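Local coordinates for protein fructose-1,6-bisphosphatase/inositol-1-monophosphatase (Thermotoga maritima, PDB 2P3N) that hydrolyses inositol 1-phosphate, fructose 1,6-bisphosphate and several other phosphate monoesters with the help of magnesium, at residues K159-E162 and R163-R167; Y121-E124 and G125-A128; F6-K9 and L10-V14. One frame throughout, in Å; residues are numbered along the deposited sequence.

Contact 1: K159-E162 and R163-R167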
loop_
_atom_site.group_PDB
_atom_site.type_symbol
_atom_site.label_atom_id
_atom_site.label_comp_id
_atom_site.label_asym_id
_atom_site.label_seq_id
_atom_site.Cartn_x
_atom_site.Cartn_y
_atom_site.Cartn_z
ATOM N N LYS A 159 28.022 22.251 3.156
ATOM C CA LYS A 159 29.010 22.708 2.184
ATOM C C LYS A 159 28.801 22.024 0.842
ATOM O O LYS A 159 28.773 22.683 -0.199
ATOM C CB LYS A 159 30.433 22.430 2.687
ATOM C CG LYS A 159 30.930 23.432 3.710
ATOM C CD LYS A 159 31.065 24.814 3.087
ATOM C CE LYS A 159 31.376 25.869 4.134
ATOM N NZ LYS A 159 30.252 26.042 5.095
ATOM N N PHE A 160 28.657 20.702 0.879
ATOM C CA PHE A 160 28.445 19.919 -0.331
ATOM C C PHE A 160 27.234 20.447 -1.092
ATOM O O PHE A 160 27.134 20.293 -2.311
ATOM C CB PHE A 160 28.255 18.451 0.027
ATOM C CG PHE A 160 28.017 17.562 -1.163
ATOM C CD1 PHE A 160 26.727 17.296 -1.603
ATOM C CD2 PHE A 160 29.085 16.980 -1.838
ATOM C CE1 PHE A 160 26.504 16.458 -2.700
ATOM C CE2 PHE A 160 28.871 16.141 -2.937
ATOM C CZ PHE A 160 27.579 15.880 -3.367
ATOM N N ILE A 161 26.306 21.062 -0.366
ATOM C CA ILE A 161 25.134 21.648 -0.995
ATOM C C ILE A 161 25.651 22.827 -1.810
ATOM O O ILE A 161 25.491 22.868 -3.032
ATOM C CB ILE A 161 24.134 22.203 0.038
ATOM C CG1 ILE A 161 23.551 21.065 0.878
ATOM C CG2 ILE A 161 23.041 22.985 -0.671
ATOM C CD1 ILE A 161 22.762 20.065 0.090
ATOM N N GLU A 162 26.287 23.770 -1.112
ATOM C CA GLU A 162 26.850 24.984 -1.709
ATOM C C GLU A 162 27.548 24.732 -3.033
ATOM O O GLU A 162 27.289 25.418 -4.025
ATOM C CB GLU A 162 27.842 25.636 -0.743
ATOM C CG GLU A 162 27.233 26.005 0.599
ATOM C CD GLU A 162 28.179 26.799 1.484
ATOM O OE1 GLU A 162 28.624 27.885 1.049
ATOM O OE2 GLU A 162 28.471 26.342 2.616
ATOM N N ARG A 163 28.434 23.744 -3.036
ATOM C CA ARG A 163 29.189 23.390 -4.227
ATOM C C ARG A 163 28.274 22.843 -5.313
ATOM O O ARG A 163 28.263 23.332 -6.443
ATOM C CB ARG A 163 30.221 22.312 -3.901
ATOM C CG ARG A 163 30.804 22.364 -2.505
ATOM C CD ARG A 163 31.917 23.378 -2.376
ATOM N NE ARG A 163 31.403 24.716 -2.111
ATOM C CZ ARG A 163 32.166 25.760 -1.806
ATOM N NH1 ARG A 163 31.608 26.942 -1.577
ATOM N NH2 ARG A 163 33.487 25.622 -1.729
ATOM N N MET A 164 27.507 21.823 -4.945
ATOM C CA MET A 164 26.611 21.125 -5.862
ATOM C C MET A 164 25.361 21.872 -6.325
ATOM O O MET A 164 24.969 21.770 -7.486
ATOM C CB MET A 164 26.204 19.788 -5.234
ATOM C CG MET A 164 26.175 18.649 -6.224
ATOM S SD MET A 164 27.716 18.558 -7.152
ATOM C CE MET A 164 28.437 17.049 -6.537
ATOM N N GLU A 165 24.738 22.610 -5.414
ATOM C CA GLU A 165 23.521 23.360 -5.711
ATOM C C GLU A 165 23.532 24.115 -7.038
ATOM O O GLU A 165 22.479 24.376 -7.608
ATOM C CB GLU A 165 23.234 24.351 -4.578
ATOM C CG GLU A 165 24.388 25.305 -4.294
ATOM C CD GLU A 165 24.090 26.287 -3.177
ATOM O OE1 GLU A 165 23.649 25.851 -2.089
ATOM O OE2 GLU A 165 24.306 27.499 -3.384
ATOM N N LYS A 166 24.713 24.457 -7.537
ATOM C CA LYS A 166 24.804 25.207 -8.783
ATOM C C LYS A 166 24.715 24.339 -10.045
ATOM O O LYS A 166 23.843 24.550 -10.892
ATOM C CB LYS A 166 26.101 26.022 -8.795
ATOM C CG LYS A 166 26.038 27.300 -9.630
ATOM C CD LYS A 166 25.111 28.348 -9.023
ATOM C CE LYS A 166 25.649 28.899 -7.704
ATOM N NZ LYS A 166 25.721 27.876 -6.615
ATOM N N ARG A 167 25.610 23.363 -10.171
ATOM C CA ARG A 167 25.622 22.483 -11.339
ATOM C C ARG A 167 24.630 21.320 -11.273
ATOM O O ARG A 167 24.719 20.383 -12.070
ATOM C CB ARG A 167 27.020 21.893 -11.540
ATOM C CG ARG A 167 28.078 22.856 -12.043
ATOM C CD ARG A 167 29.309 22.072 -12.483
ATOM N NE ARG A 167 30.379 22.053 -11.489
ATOM C CZ ARG A 167 30.222 21.801 -10.190
ATOM N NH1 ARG A 167 29.020 21.544 -9.687
ATOM N NH2 ARG A 167 31.282 21.802 -9.388
#
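Arg-163 and Glu-162, neighbours along helix 156-167, point the same way, and the arginine folds back over the preceding turn. Its chi1 of -32° puts CG beside the backbone N and 3.1 Å from Lys-159 O; bends at chi2 and chi3 then bring NE to 3.9 Å from CB of Glu-162. The guanidinium meets that methylene obliquely, and its NH1 stays 4.1 Å from OE1 of Glu-162, near enough for attraction but beyond a salt bridge. NE finds no polar partner although it is buried here. The Glu-162 carboxylate turns instead to Lys-159, whose NZ forms a salt bridge with OE2 at 3.1 Å and a second one with Glu-162 of the second subunit. On the buried flank Phe-160 and Met-164 run side by side in a Met-aromatic contact: the CB of Met-164 sits over one ring face, SD approaches obliquely at 5.2 Å from the centroid, and CE closes on CZ of Phe-160 at 3.5 Å. Ile-161 and Glu-165 cross at about a right angle, both near the second subunit, where Ile-161 packs on its own counterpart. The backbone bonds Arg-163 N to Lys-159 O and Met-164 N to Phe-160 O are the i to i+4 bonds of an alpha helix, here the crossover of the beta-alpha-beta unit formed by strand 147-150, helix 156-167 and strand 170-172.

Contact 2: Y121-E124 and G125-A128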
loop_
_atom_site.group_PDB
_atom_site.type_symbol
_atom_site.label_atom_id
_atom_site.label_comp_id
_atom_site.label_asym_id
_atom_site.label_seq_id
_atom_site.Cartn_x
_atom_site.Cartn_y
_atom_site.Cartn_z
ATOM N N TYR A 121 16.760 -5.188 -3.917
ATOM C CA TYR A 121 17.749 -6.222 -3.634
ATOM C C TYR A 121 18.583 -6.591 -4.844
ATOM O O TYR A 121 18.231 -6.288 -5.978
ATOM C CB TYR A 121 17.072 -7.485 -3.105
ATOM C CG TYR A 121 15.950 -7.969 -3.980
ATOM C CD1 TYR A 121 14.683 -7.395 -3.902
ATOM C CD2 TYR A 121 16.168 -8.962 -4.929
ATOM C CE1 TYR A 121 13.657 -7.799 -4.753
ATOM C CE2 TYR A 121 15.152 -9.373 -5.786
ATOM C CZ TYR A 121 13.902 -8.787 -5.693
ATOM O OH TYR A 121 12.910 -9.186 -6.548
ATOM N N ALA A 122 19.695 -7.263 -4.590
ATOM C CA ALA A 122 20.588 -7.693 -5.654
ATOM C C ALA A 122 21.518 -8.791 -5.172
ATOM O O ALA A 122 22.074 -8.710 -4.079
ATOM C CB ALA A 122 21.415 -6.510 -6.164
ATOM N N GLU A 123 21.655 -9.830 -5.985
ATOM C CA GLU A 123 22.562 -10.930 -5.698
ATOM C C GLU A 123 23.643 -10.766 -6.786
ATOM O O GLU A 123 23.355 -10.271 -7.883
ATOM C CB GLU A 123 21.828 -12.266 -5.817
ATOM C CG GLU A 123 22.620 -13.458 -5.332
ATOM C CD GLU A 123 21.741 -14.675 -5.140
ATOM O OE1 GLU A 123 20.927 -14.970 -6.043
ATOM O OE2 GLU A 123 21.862 -15.339 -4.087
ATOM N N GLU A 124 24.880 -11.148 -6.485
ATOM C CA GLU A 124 25.977 -10.989 -7.441
ATOM C C GLU A 124 25.822 -11.787 -8.738
ATOM O O GLU A 124 25.644 -13.009 -8.723
ATOM C CB GLU A 124 27.311 -11.329 -6.764
ATOM C CG GLU A 124 28.540 -11.241 -7.652
ATOM C CD GLU A 124 29.810 -11.592 -6.896
ATOM O OE1 GLU A 124 30.329 -10.720 -6.164
ATOM O OE2 GLU A 124 30.280 -12.746 -7.020
ATOM N N GLY A 125 25.891 -11.066 -9.855
ATOM C CA GLY A 125 25.761 -11.682 -11.157
ATOM C C GLY A 125 24.329 -11.863 -11.639
ATOM O O GLY A 125 24.114 -12.330 -12.758
ATOM N N SER A 126 23.348 -11.486 -10.820
ATOM C CA SER A 126 21.944 -11.652 -11.195
ATOM C C SER A 126 21.213 -10.350 -11.507
ATOM O O SER A 126 20.079 -10.366 -11.991
ATOM C CB SER A 126 21.194 -12.394 -10.091
ATOM O OG SER A 126 21.794 -13.644 -9.807
ATOM N N GLY A 127 21.861 -9.227 -11.232
ATOM C CA GLY A 127 21.238 -7.945 -11.494
ATOM C C GLY A 127 20.416 -7.443 -10.320
ATOM O O GLY A 127 20.136 -8.192 -9.382
ATOM N N ALA A 128 20.019 -6.176 -10.379
ATOM C CA ALA A 128 19.245 -5.556 -9.318
ATOM C C ALA A 128 17.729 -5.556 -9.560
ATOM O O ALA A 128 17.266 -5.404 -10.691
ATOM C CB ALA A 128 19.743 -4.137 -9.107
HETATM O O HOH W 1 19.626 -10.592 -8.276
#
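The backbone torsions of Glu-124 (phi -63°) and Gly-125 (phi 85°) reverse the chain and bring Ser-126 N to the carbonyl of Glu-123; Gly-127, also at positive phi, then leads into strand 127-130, with Ala-128 beside Ala-122. A side chain at either glycine would collide with the carbonyl oxygen before it. Ser-126 N donates to Glu-123 O at 3.2 Å, fairly straight at the hydrogen (161°) but from above the carbonyl plane. The side chain of Glu-123 extends with CG anti to its backbone N, and its OE1 stops 4.1 Å from OG of Ser-126; that carboxylate is bound instead by the amino terminus of Met-1. Further in, the two strands are spread apart, and a water fills the place of a direct bond: it accepts from Glu-123 N at 3.2 Å and donates to Gly-127 O at 2.7 Å. Beyond the water the pair closes on small groups, with CB of Ala-122 and CB of Ala-128 4.1 Å apart. Ala-128 CA lies 3.6 Å from Tyr-121 O in a bent CA-H...O contact. Helix 199-211 packs on Ala-122, and the carboxylate of Glu-211 at its end bridges the amides of Gly-125 and Gly-127 by hydrogen bonds. Glu-124, at the exposed bend, forms a salt bridge with Lys-107. Together these features describe a beta hairpin closed by a type II turn with glycine at its third position, joining strands 118-123 and 127-130 of the large mixed sheet.

Contact 3: F6-K9 and L10-V14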
loop_
_atom_site.group_PDB
_atom_site.type_symbol
_atom_site.label_atom_id
_atom_site.label_comp_id
_atom_site.label_asym_id
_atom_site.label_seq_id
_atom_site.Cartn_x
_atom_site.Cartn_y
_atom_site.Cartn_z
ATOM N N PHE A 6 15.344 -15.764 1.484
ATOM C CA PHE A 6 15.300 -15.817 2.942
ATOM C C PHE A 6 15.390 -14.403 3.494
ATOM O O PHE A 6 14.664 -14.026 4.406
ATOM C CB PHE A 6 16.495 -16.644 3.437
ATOM C CG PHE A 6 16.807 -16.475 4.896
ATOM C CD1 PHE A 6 16.183 -17.264 5.855
ATOM C CD2 PHE A 6 17.741 -15.529 5.314
ATOM C CE1 PHE A 6 16.489 -17.113 7.220
ATOM C CE2 PHE A 6 18.057 -15.365 6.672
ATOM C CZ PHE A 6 17.431 -16.157 7.626
ATOM N N SER A 7 16.305 -13.634 2.923
ATOM C CA SER A 7 16.549 -12.262 3.326
ATOM C C SER A 7 15.358 -11.364 3.037
ATOM O O SER A 7 14.964 -10.545 3.863
ATOM C CB SER A 7 17.785 -11.738 2.593
ATOM O OG SER A 7 18.918 -12.542 2.889
ATOM N N ILE A 8 14.795 -11.510 1.846
ATOM C CA ILE A 8 13.642 -10.720 1.450
ATOM C C ILE A 8 12.473 -10.976 2.392
ATOM O O ILE A 8 11.891 -10.029 2.935
ATOM C CB ILE A 8 13.214 -11.059 0.017
ATOM C CG1 ILE A 8 14.307 -10.604 -0.955
ATOM C CG2 ILE A 8 11.884 -10.391 -0.314
ATOM C CD1 ILE A 8 14.131 -11.117 -2.376
ATOM N N LYS A 9 12.138 -12.245 2.596
ATOM C CA LYS A 9 11.025 -12.589 3.463
ATOM C C LYS A 9 11.246 -12.226 4.923
ATOM O O LYS A 9 10.300 -11.921 5.635
ATOM C CB LYS A 9 10.724 -14.076 3.331
ATOM C CG LYS A 9 10.432 -14.446 1.898
ATOM C CD LYS A 9 9.959 -15.869 1.741
ATOM C CE LYS A 9 9.587 -16.104 0.298
ATOM N NZ LYS A 9 9.318 -17.528 0.015
ATOM N N LEU A 10 12.498 -12.252 5.359
ATOM C CA LEU A 10 12.851 -11.935 6.741
ATOM C C LEU A 10 12.688 -10.450 6.986
ATOM O O LEU A 10 12.073 -10.036 7.961
ATOM C CB LEU A 10 14.309 -12.299 7.021
ATOM C CG LEU A 10 14.734 -13.022 8.296
ATOM C CD1 LEU A 10 16.223 -12.765 8.470
ATOM C CD2 LEU A 10 13.970 -12.544 9.518
ATOM N N LEU A 11 13.259 -9.639 6.109
ATOM C CA LEU A 11 13.149 -8.203 6.288
ATOM C C LEU A 11 11.718 -7.732 6.098
ATOM O O LEU A 11 11.305 -6.750 6.702
ATOM C CB LEU A 11 14.077 -7.459 5.323
ATOM C CG LEU A 11 15.586 -7.689 5.461
ATOM C CD1 LEU A 11 16.271 -6.359 5.299
ATOM C CD2 LEU A 11 15.940 -8.312 6.799
ATOM N N ARG A 12 10.967 -8.437 5.256
ATOM C CA ARG A 12 9.585 -8.065 5.016
ATOM C C ARG A 12 8.735 -8.369 6.231
ATOM O O ARG A 12 7.787 -7.646 6.522
ATOM C CB ARG A 12 9.039 -8.777 3.779
ATOM C CG ARG A 12 9.335 -8.029 2.485
ATOM C CD ARG A 12 8.905 -8.783 1.246
ATOM N NE ARG A 12 9.069 -7.948 0.061
ATOM C CZ ARG A 12 8.790 -8.332 -1.182
ATOM N NH1 ARG A 12 8.332 -9.554 -1.423
ATOM N NH2 ARG A 12 8.964 -7.485 -2.191
ATOM N N LYS A 13 9.094 -9.418 6.961
ATOM C CA LYS A 13 8.358 -9.809 8.158
ATOM C C LYS A 13 8.707 -8.854 9.309
ATOM O O LYS A 13 7.827 -8.303 9.975
ATOM C CB LYS A 13 8.722 -11.245 8.541
ATOM C CG LYS A 13 7.909 -11.840 9.683
ATOM C CD LYS A 13 8.631 -13.060 10.245
ATOM C CE LYS A 13 7.812 -13.814 11.302
ATOM N NZ LYS A 13 6.667 -14.582 10.727
ATOM N N VAL A 14 10.000 -8.658 9.531
ATOM C CA VAL A 14 10.454 -7.768 10.583
ATOM C C VAL A 14 9.955 -6.347 10.318
ATOM O O VAL A 14 9.638 -5.601 11.250
ATOM C CB VAL A 14 11.993 -7.775 10.669
ATOM C CG1 VAL A 14 12.460 -6.869 11.791
ATOM C CG2 VAL A 14 12.488 -9.197 10.892
#
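Apolar contact comes first along helix 2-21: Phe-6 and Leu-10 lie side by side, with CG of Leu-10 over one ring face and CD1 at 3.7 Å from CE2 of Phe-6. The ring meets Phe-57 edge-to-face, and Phe-6 also touches Ile-53 of helix 40-56. A mixed contact follows between Ile-8 and Arg-12, which point the same way. With the arginine extended from CG to NE (chi2 175°, chi3 173°), CG2 of Ile-8 sits 3.5 Å above the guanidinium plane, offset toward its rim. Successive N-H groups bond to the carbonyl four residues back, as Leu-11 N does to Ser-7 O at 3.0 Å. Among polar partners, Arg-12 NE is hydrogen-bonded to Thr-119 OG1, and NH1 makes a salt bridge with Glu-133 of the third subunit, where Lys-9 NZ also finds Arg-134 O. A leucine in place of Arg-12 would probably leave Glu-133 of that subunit without its cation and Thr-119 without its donor. The chemistry implies two roles for the helix: Phe-6, Leu-10 and Leu-11 pack inside the chain, while Ile-8 and Arg-12, side by side, meet the third subunit together with Lys-9.

Along the chain the order is contact 3, contact 2, contact 1, all within the inositol monophosphatase fold. Contacts 3 and 2 have centres about 17 Å apart and touch directly: Tyr-121 CD2 packs on Ile-8 CD1 at 3.9 Å, setting helix 2-21 against strand 118-123 of the large mixed sheet. Contact 1 lies on the other sheet's crossover helix, 156-167, its centre about 32 Å from that of contact 2 and 38 Å from that of contact 3, across the chain's centre from the latter. The contacts lie at different subunit interfaces of the tetramer: contact 1 meets the second subunit, contact 2 touches the third through Tyr-121, and contact 3 reaches both the third and the fourth.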